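Local coordinates for DNA repair protein rhp9/CRB2 (Schizosaccharomyces pombe, PDB 2FHD) that probably reads the methylation state of histone H4 through its tandem Tudor domains, as part of the DNA damage response, at residues 127-130 against 131-134; 73-77 against 78-82; 52-55 against 56-60. All blocks are in the same frame, centred on the assembly; numbering follows the deposited sequence.

Contact 1 (127-130 against 131-134)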
loop_
_atom_site.group_PDB
_atom_site.type_symbol
_atom_site.label_atom_id
_atom_site.label_comp_id
_atom_site.label_asym_id
_atom_site.label_seq_id
_atom_site.Cartn_x
_atom_site.Cartn_y
_atom_site.Cartn_z
ATOM N N VAL A 127 -21.429 18.832 -10.428
ATOM C CA VAL A 127 -22.060 20.059 -11.005
ATOM C C VAL A 127 -21.878 21.274 -10.121
ATOM O O VAL A 127 -21.852 22.398 -10.563
ATOM C CB VAL A 127 -23.608 19.960 -11.359
ATOM C CG1 VAL A 127 -23.860 19.198 -12.613
ATOM C CG2 VAL A 127 -24.453 19.497 -10.216
ATOM N N ASN A 128 -21.734 21.048 -8.830
ATOM C CA ASN A 128 -21.497 22.154 -7.930
ATOM C C ASN A 128 -20.066 22.595 -7.935
ATOM O O ASN A 128 -19.799 23.765 -7.849
ATOM C CB ASN A 128 -21.986 21.759 -6.575
ATOM C CG ASN A 128 -23.490 21.743 -6.545
ATOM O OD1 ASN A 128 -24.132 22.772 -6.839
ATOM N ND2 ASN A 128 -24.067 20.599 -6.288
ATOM N N ILE A 129 -19.151 21.651 -8.105
ATOM C CA ILE A 129 -17.736 21.934 -8.203
ATOM C C ILE A 129 -17.370 22.815 -9.441
ATOM O O ILE A 129 -16.384 23.556 -9.399
ATOM C CB ILE A 129 -16.854 20.587 -8.193
ATOM C CG1 ILE A 129 -16.690 20.076 -6.768
ATOM C CG2 ILE A 129 -15.460 20.862 -8.847
ATOM C CD1 ILE A 129 -15.688 20.972 -5.904
ATOM N N ARG A 130 -18.151 22.743 -10.517
ATOM C CA ARG A 130 -17.805 23.528 -11.703
ATOM C C ARG A 130 -17.909 25.028 -11.446
ATOM O O ARG A 130 -17.261 25.873 -12.126
ATOM C CB ARG A 130 -18.496 23.033 -13.015
ATOM C CG ARG A 130 -19.967 23.017 -13.025
ATOM C CD ARG A 130 -20.523 22.642 -14.442
ATOM N NE ARG A 130 -20.816 23.853 -15.257
ATOM C CZ ARG A 130 -20.210 24.058 -16.401
ATOM N NH1 ARG A 130 -19.354 23.121 -16.773
ATOM N NH2 ARG A 130 -20.423 25.159 -17.144
ATOM N N ARG A 131 -18.598 25.372 -10.373
ATOM C CA ARG A 131 -18.681 26.774 -10.029
ATOM C C ARG A 131 -17.766 27.262 -8.887
ATOM O O ARG A 131 -17.750 28.395 -8.538
ATOM C CB ARG A 131 -20.146 27.173 -9.941
ATOM C CG ARG A 131 -20.909 26.757 -11.355
ATOM C CD ARG A 131 -20.364 27.510 -12.654
ATOM N NE ARG A 131 -20.931 28.856 -12.813
ATOM C CZ ARG A 131 -20.277 30.020 -12.630
ATOM N NH1 ARG A 131 -18.970 30.081 -12.286
ATOM N NH2 ARG A 131 -20.935 31.163 -12.804
ATOM N N PHE A 132 -16.913 26.405 -8.382
ATOM C CA PHE A 132 -15.899 26.830 -7.467
ATOM C C PHE A 132 -14.836 27.651 -8.205
ATOM O O PHE A 132 -14.085 27.132 -8.992
ATOM C CB PHE A 132 -15.261 25.595 -6.847
ATOM C CG PHE A 132 -16.059 24.974 -5.720
ATOM C CD1 PHE A 132 -17.434 24.927 -5.752
ATOM C CD2 PHE A 132 -15.414 24.391 -4.645
ATOM C CE1 PHE A 132 -18.148 24.335 -4.739
ATOM C CE2 PHE A 132 -16.150 23.772 -3.619
ATOM C CZ PHE A 132 -17.495 23.734 -3.694
ATOM N N GLN A 133 -14.755 28.944 -7.965
ATOM C CA GLN A 133 -13.730 29.755 -8.631
ATOM C C GLN A 133 -12.614 29.934 -7.648
ATOM O O GLN A 133 -12.882 29.936 -6.461
ATOM C CB GLN A 133 -14.336 31.125 -8.964
ATOM C CG GLN A 133 -15.633 31.034 -9.810
ATOM C CD GLN A 133 -15.420 30.225 -11.078
ATOM O OE1 GLN A 133 -14.285 30.173 -11.565
ATOM N NE2 GLN A 133 -16.494 29.571 -11.615
ATOM N N GLY A 134 -11.370 30.120 -8.101
ATOM C CA GLY A 134 -10.264 30.346 -7.167
ATOM C C GLY A 134 -9.874 29.151 -6.303
ATOM O O GLY A 134 -9.158 29.343 -5.286
#
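From Ile129 to Phe132 the backbone folds into a type I beta turn, with Phe132 N donating to Ile129 O at 3.1 Å; just before it, Arg131 N donates to Asn128 O at 3.2 Å. Inside this curl Phe132 lies against Ile129. The isoleucine's CD1 methyl stands over one ring face, 3.8 Å from the ring centroid and offset toward the rim, so the contact is a CH-pi one; its nearest ring atom, CE2, is 3.6 Å away. Ile129 points its CB away from the turn, but its CG1 branch lies beside its own backbone N (chi1 -80°) and brings CD1 back over the ring. A long branched chain and a flat ring suit this buried place, where Val124 touches both and Leu64 adds to the cover of Phe132. On the other side stand two arginines. Arg131 folds back until its CD is 3.5 Å from Arg130 O, while Arg130 reaches out to Phe16 and Tyr24 of the second subunit in cation-pi contacts. With Phe46 and Asp48 of that subunit nearby, Arg130 probably occupies the aromatic cage that takes methyl-lysine in 53BP1-like Tudor domains. The two successive backbone bonds, each spanning three residues, are the pattern of a 3-10 turn.

Contact 2 (73-77 against 78-82). With PO4 (phosphate ion), chain K.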
loop_
_atom_site.group_PDB
_atom_site.type_symbol
_atom_site.label_atom_id
_atom_site.label_comp_id
_atom_site.label_asym_id
_atom_site.label_seq_id
_atom_site.Cartn_x
_atom_site.Cartn_y
_atom_site.Cartn_z
ATOM N N THR A 73 -22.390 14.484 4.778
ATOM C CA THR A 73 -22.615 13.151 5.295
ATOM C C THR A 73 -23.614 12.958 6.532
ATOM O O THR A 73 -24.190 11.920 6.673
ATOM C CB THR A 73 -21.139 12.650 5.549
ATOM O OG1 THR A 73 -20.745 11.709 4.541
ATOM C CG2 THR A 73 -20.893 12.215 6.857
ATOM N N ARG A 74 -23.813 13.961 7.359
ATOM C CA ARG A 74 -24.710 13.951 8.451
ATOM C C ARG A 74 -26.083 14.554 8.182
ATOM O O ARG A 74 -26.957 14.493 9.072
ATOM C CB ARG A 74 -24.091 14.785 9.545
ATOM C CG ARG A 74 -22.780 14.081 10.018
ATOM C CD ARG A 74 -22.342 14.667 11.282
ATOM N NE ARG A 74 -21.187 13.958 11.819
ATOM C CZ ARG A 74 -20.630 14.320 12.982
ATOM N NH1 ARG A 74 -21.198 15.341 13.710
ATOM N NH2 ARG A 74 -19.584 13.620 13.446
ATOM N N LEU A 75 -26.273 15.141 6.988
ATOM C CA LEU A 75 -27.542 15.734 6.571
ATOM C C LEU A 75 -28.124 15.045 5.292
ATOM O O LEU A 75 -28.748 15.690 4.494
ATOM C CB LEU A 75 -27.341 17.217 6.281
ATOM C CG LEU A 75 -26.592 17.800 7.483
ATOM C CD1 LEU A 75 -26.157 19.234 7.195
ATOM C CD2 LEU A 75 -27.428 17.712 8.801
ATOM N N GLY A 76 -27.851 13.772 5.071
ATOM C CA GLY A 76 -28.453 13.087 3.943
ATOM C C GLY A 76 -27.962 13.712 2.652
ATOM O O GLY A 76 -26.771 14.053 2.537
ATOM N N LYS A 77 -28.882 13.889 1.689
ATOM C CA LYS A 77 -28.547 14.393 0.340
ATOM C C LYS A 77 -28.987 15.863 0.172
ATOM O O LYS A 77 -28.968 16.394 -0.935
ATOM C CB LYS A 77 -29.219 13.522 -0.734
ATOM C CG LYS A 77 -28.341 12.497 -1.399
ATOM C CD LYS A 77 -28.703 11.041 -1.136
ATOM C CE LYS A 77 -30.193 10.696 -1.417
ATOM N NZ LYS A 77 -30.445 10.538 -2.887
ATOM N N ILE A 78 -29.346 16.507 1.277
ATOM C CA ILE A 78 -29.872 17.846 1.284
ATOM C C ILE A 78 -28.736 18.818 0.985
ATOM O O ILE A 78 -27.738 18.853 1.680
ATOM C CB ILE A 78 -30.410 18.187 2.688
ATOM C CG1 ILE A 78 -31.450 17.168 3.161
ATOM C CG2 ILE A 78 -31.010 19.553 2.668
ATOM C CD1 ILE A 78 -31.908 17.379 4.689
ATOM N N LYS A 79 -28.878 19.571 -0.075
ATOM C CA LYS A 79 -27.877 20.529 -0.465
ATOM C C LYS A 79 -27.927 21.768 0.432
ATOM O O LYS A 79 -29.012 22.216 0.761
ATOM C CB LYS A 79 -28.055 20.883 -1.962
ATOM C CG LYS A 79 -27.549 19.801 -2.852
ATOM C CD LYS A 79 -27.365 20.227 -4.285
ATOM C CE LYS A 79 -26.894 19.040 -5.056
ATOM N NZ LYS A 79 -26.691 19.308 -6.516
ATOM N N HIS A 80 -26.762 22.317 0.796
ATOM C CA HIS A 80 -26.648 23.445 1.695
ATOM C C HIS A 80 -25.733 24.467 1.076
ATOM O O HIS A 80 -25.011 24.119 0.241
ATOM C CB HIS A 80 -26.049 22.948 3.048
ATOM C CG HIS A 80 -27.024 22.171 3.865
ATOM N ND1 HIS A 80 -27.671 22.709 4.956
ATOM C CD2 HIS A 80 -27.508 20.912 3.726
ATOM C CE1 HIS A 80 -28.474 21.802 5.489
ATOM N NE2 HIS A 80 -28.419 20.711 4.744
ATOM N N THR A 81 -25.721 25.709 1.504
ATOM C CA THR A 81 -24.681 26.629 1.107
ATOM C C THR A 81 -23.751 26.860 2.335
ATOM O O THR A 81 -24.156 26.775 3.511
ATOM C CB THR A 81 -25.242 27.990 0.533
ATOM O OG1 THR A 81 -26.060 28.600 1.544
ATOM C CG2 THR A 81 -26.167 27.722 -0.576
ATOM N N VAL A 82 -22.494 27.132 2.042
ATOM C CA VAL A 82 -21.561 27.388 3.015
ATOM C C VAL A 82 -21.782 28.780 3.582
ATOM O O VAL A 82 -21.956 29.790 2.882
ATOM C CB VAL A 82 -20.149 27.201 2.442
ATOM C CG1 VAL A 82 -19.093 27.692 3.445
ATOM C CG2 VAL A 82 -19.923 25.680 1.989
HETATM P P PO4 K . -32.129 19.641 -2.142
HETATM O O1 PO4 K . -30.868 18.816 -2.091
HETATM O O2 PO4 K . -32.845 19.288 -3.453
HETATM O O3 PO4 K . -33.052 19.242 -0.988
HETATM O O4 PO4 K . -31.824 21.140 -1.985
#
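Leu75 and His80 meet because both first torsions turn the side chain beside its own backbone N, CG lying anti to the carbonyl carbon (chi1 -49° and -74°), and the two groups then cross at about a right angle. The leucine methyl CD1 comes over one face of the imidazole, 4.0 Å from its centroid and displaced toward the rim; its closest ring atom is His80 NE2, at 3.6 Å. The approach is CH-pi, and the ring's rim, in its own plane, is turned to Ile78 O. Replacing His80 by an alanine would probably leave Leu75 CD1 without the ring face it rests on and open a gap beside His110, whose ring also meets His80.

The backbone between them makes a type II' beta turn from Leu75 to Ile78. Gly76 holds its second position with a phi of 64°, which glycine tolerates readily. The closing bond, Ile78 N to Leu75 O, is weak at 3.4 Å, and Ile78 lays CG1 against the same oxygen. Beyond the turn, Lys79 N gives a hydrogen bond of 2.9 Å to phosphate O1, and Gly76 N of the second subunit binds the same ion. Lys79 stretches away, its NZ bonded to Leu75 O and Thr73 O of that subunit.

His80 NE2 is buried and finds no polar partner, which is consistent with a neutral ring. The phosphate, probably from the crystallisation liquor, is taken up by backbone N-H groups of two subunits and so bridges them here, without implying a natural ligand.

Contact 3 (52-55 against 56-60); sequences STVN and SNQIK
Gln58 folds back against Val54 and Asn55, and this is the compact side of the contact. Its amide oxygen OE1 takes a nearly straight hydrogen bond from Asn55 N at 2.8 Å, the donor lying only slightly off the carbonyl plane. CG stands beside the glutamine's own backbone N and the chain is extended beyond it (chi2 169°), a shape long enough to carry OE1 back to the backbone N of Asn55. The amide of Asn55 stacks on that of Gln58, their planes 7° apart and Asn55 ND2 3.5 Å from Gln58 CD. Alongside, Val54 CB touches Gln58 CB at 3.7 Å, and Val54 CG2 meets Ile59 CB at 4.0 Å, the two branched side chains crossing at about a right angle. The buried valine and isoleucine suit the inner side, while the amides of Asn55 and Gln58 lie nearer the surface.

The chain reverses through a type I beta turn from Asn55 to Gln58, closed by Gln58 N to Asn55 O at 2.9 Å. Its two middle residues, Ser56 and Asn57, form the loose side: both are exposed and polar, as a solvent-facing turn allows. Asn57 N makes at most a weak bond to Asn55 OD1, an atom whose position is doubtful.

On either side of this turn lie strands 51-55 and 59-61, the outermost two of the first five-stranded antiparallel sheet, joined by a short turn as the last two strands are in SH3-like barrels. Val54 pairs through its backbone with Tyr42 of strand 41-46, Gln58 pairs with Phe15 of strand 11-15, and Ile59 packs on Tyr42, Val44 and Val12.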
loop_
_atom_site.group_PDB
_atom_site.type_symbol
_atom_site.label_atom_id
_atom_site.label_comp_id
_atom_site.label_asym_id
_atom_site.label_seq_id
_atom_site.Cartn_x
_atom_site.Cartn_y
_atom_site.Cartn_z
ATOM N N SER A 52 -5.843 7.110 -4.979
ATOM C CA SER A 52 -6.312 7.215 -6.341
ATOM C C SER A 52 -5.485 8.220 -7.133
ATOM O O SER A 52 -4.909 9.121 -6.566
ATOM C CB SER A 52 -7.766 7.651 -6.301
ATOM O OG SER A 52 -8.298 7.613 -7.583
ATOM N N THR A 53 -5.396 8.050 -8.439
ATOM C CA THR A 53 -4.672 8.977 -9.319
ATOM C C THR A 53 -5.657 9.751 -10.224
ATOM O O THR A 53 -6.465 9.098 -10.885
ATOM C CB THR A 53 -3.670 8.207 -10.190
ATOM O OG1 THR A 53 -2.766 7.575 -9.292
ATOM C CG2 THR A 53 -2.774 9.199 -11.064
ATOM N N VAL A 54 -5.632 11.084 -10.226
ATOM C CA VAL A 54 -6.697 11.848 -10.886
ATOM C C VAL A 54 -6.037 12.875 -11.763
ATOM O O VAL A 54 -4.869 13.225 -11.531
ATOM C CB VAL A 54 -7.654 12.614 -9.844
ATOM C CG1 VAL A 54 -8.424 11.622 -9.004
ATOM C CG2 VAL A 54 -6.902 13.656 -8.971
ATOM N N ASN A 55 -6.745 13.385 -12.760
ATOM C CA ASN A 55 -6.156 14.493 -13.506
ATOM C C ASN A 55 -6.401 15.849 -12.857
ATOM O O ASN A 55 -7.107 15.935 -11.818
ATOM C CB ASN A 55 -6.588 14.492 -14.981
ATOM C CG ASN A 55 -8.073 14.629 -15.176
ATOM O OD1 ASN A 55 -8.717 15.622 -14.780
ATOM N ND2 ASN A 55 -8.648 13.632 -15.882
ATOM N N SER A 56 -5.879 16.912 -13.506
ATOM C CA SER A 56 -5.908 18.289 -12.960
ATOM C C SER A 56 -7.319 18.870 -13.018
ATOM O O SER A 56 -7.607 19.849 -12.388
ATOM C CB SER A 56 -4.973 19.197 -13.749
ATOM O OG SER A 56 -5.596 19.493 -15.005
ATOM N N ASN A 57 -8.182 18.247 -13.806
ATOM C CA ASN A 57 -9.600 18.529 -13.831
ATOM C C ASN A 57 -10.415 17.799 -12.731
ATOM O O ASN A 57 -11.623 17.919 -12.688
ATOM C CB ASN A 57 -10.176 18.009 -15.158
ATOM C CG ASN A 57 -9.887 18.928 -16.330
ATOM O OD1 ASN A 57 -9.626 20.126 -16.179
ATOM N ND2 ASN A 57 -9.888 18.353 -17.513
ATOM N N GLN A 58 -9.765 17.026 -11.892
ATOM C CA GLN A 58 -10.495 16.219 -10.960
ATOM C C GLN A 58 -10.085 16.538 -9.522
ATOM O O GLN A 58 -10.331 15.720 -8.644
ATOM C CB GLN A 58 -10.254 14.751 -11.305
ATOM C CG GLN A 58 -11.050 14.291 -12.546
ATOM C CD GLN A 58 -10.590 12.881 -13.035
ATOM O OE1 GLN A 58 -9.435 12.515 -12.907
ATOM N NE2 GLN A 58 -11.509 12.111 -13.547
ATOM N N ILE A 59 -9.575 17.772 -9.274
ATOM C CA ILE A 59 -8.990 18.077 -8.004
ATOM C C ILE A 59 -9.038 19.576 -7.755
ATOM O O ILE A 59 -8.773 20.383 -8.663
ATOM C CB ILE A 59 -7.525 17.503 -7.908
ATOM C CG1 ILE A 59 -6.933 17.575 -6.526
ATOM C CG2 ILE A 59 -6.510 18.213 -8.830
ATOM C CD1 ILE A 59 -5.620 16.768 -6.425
ATOM N N LYS A 60 -9.432 19.933 -6.531
ATOM C CA LYS A 60 -9.489 21.343 -6.087
ATOM C C LYS A 60 -8.786 21.450 -4.738
ATOM O O LYS A 60 -8.795 20.479 -4.003
ATOM C CB LYS A 60 -10.951 21.740 -5.887
ATOM C CG LYS A 60 -11.787 21.733 -7.129
ATOM C CD LYS A 60 -11.489 23.017 -8.013
ATOM C CE LYS A 60 -12.135 22.882 -9.325
ATOM N NZ LYS A 60 -11.766 24.071 -10.198
#

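All three contacts are local and built round a beta turn, and they are joined through contact 1. Contact 3 belongs to the first Tudor domain and contact 2 to the second; their centres are about 23 Å apart and their nearest atoms about 13 Å, so they do not touch. Residues 127-134 reach both: Ile129 CG2 lies 3.9 Å from Lys60 CE of contact 3, and Asn128 and Lys79 of contact 2 lie close to each other. The centre of contact 1 is about 14 Å from that of contact 3 and about 16 Å from that of contact 2. Contacts 1 and 2 also face the second subunit, one through Arg130, the other through Lys79 and the shared phosphate.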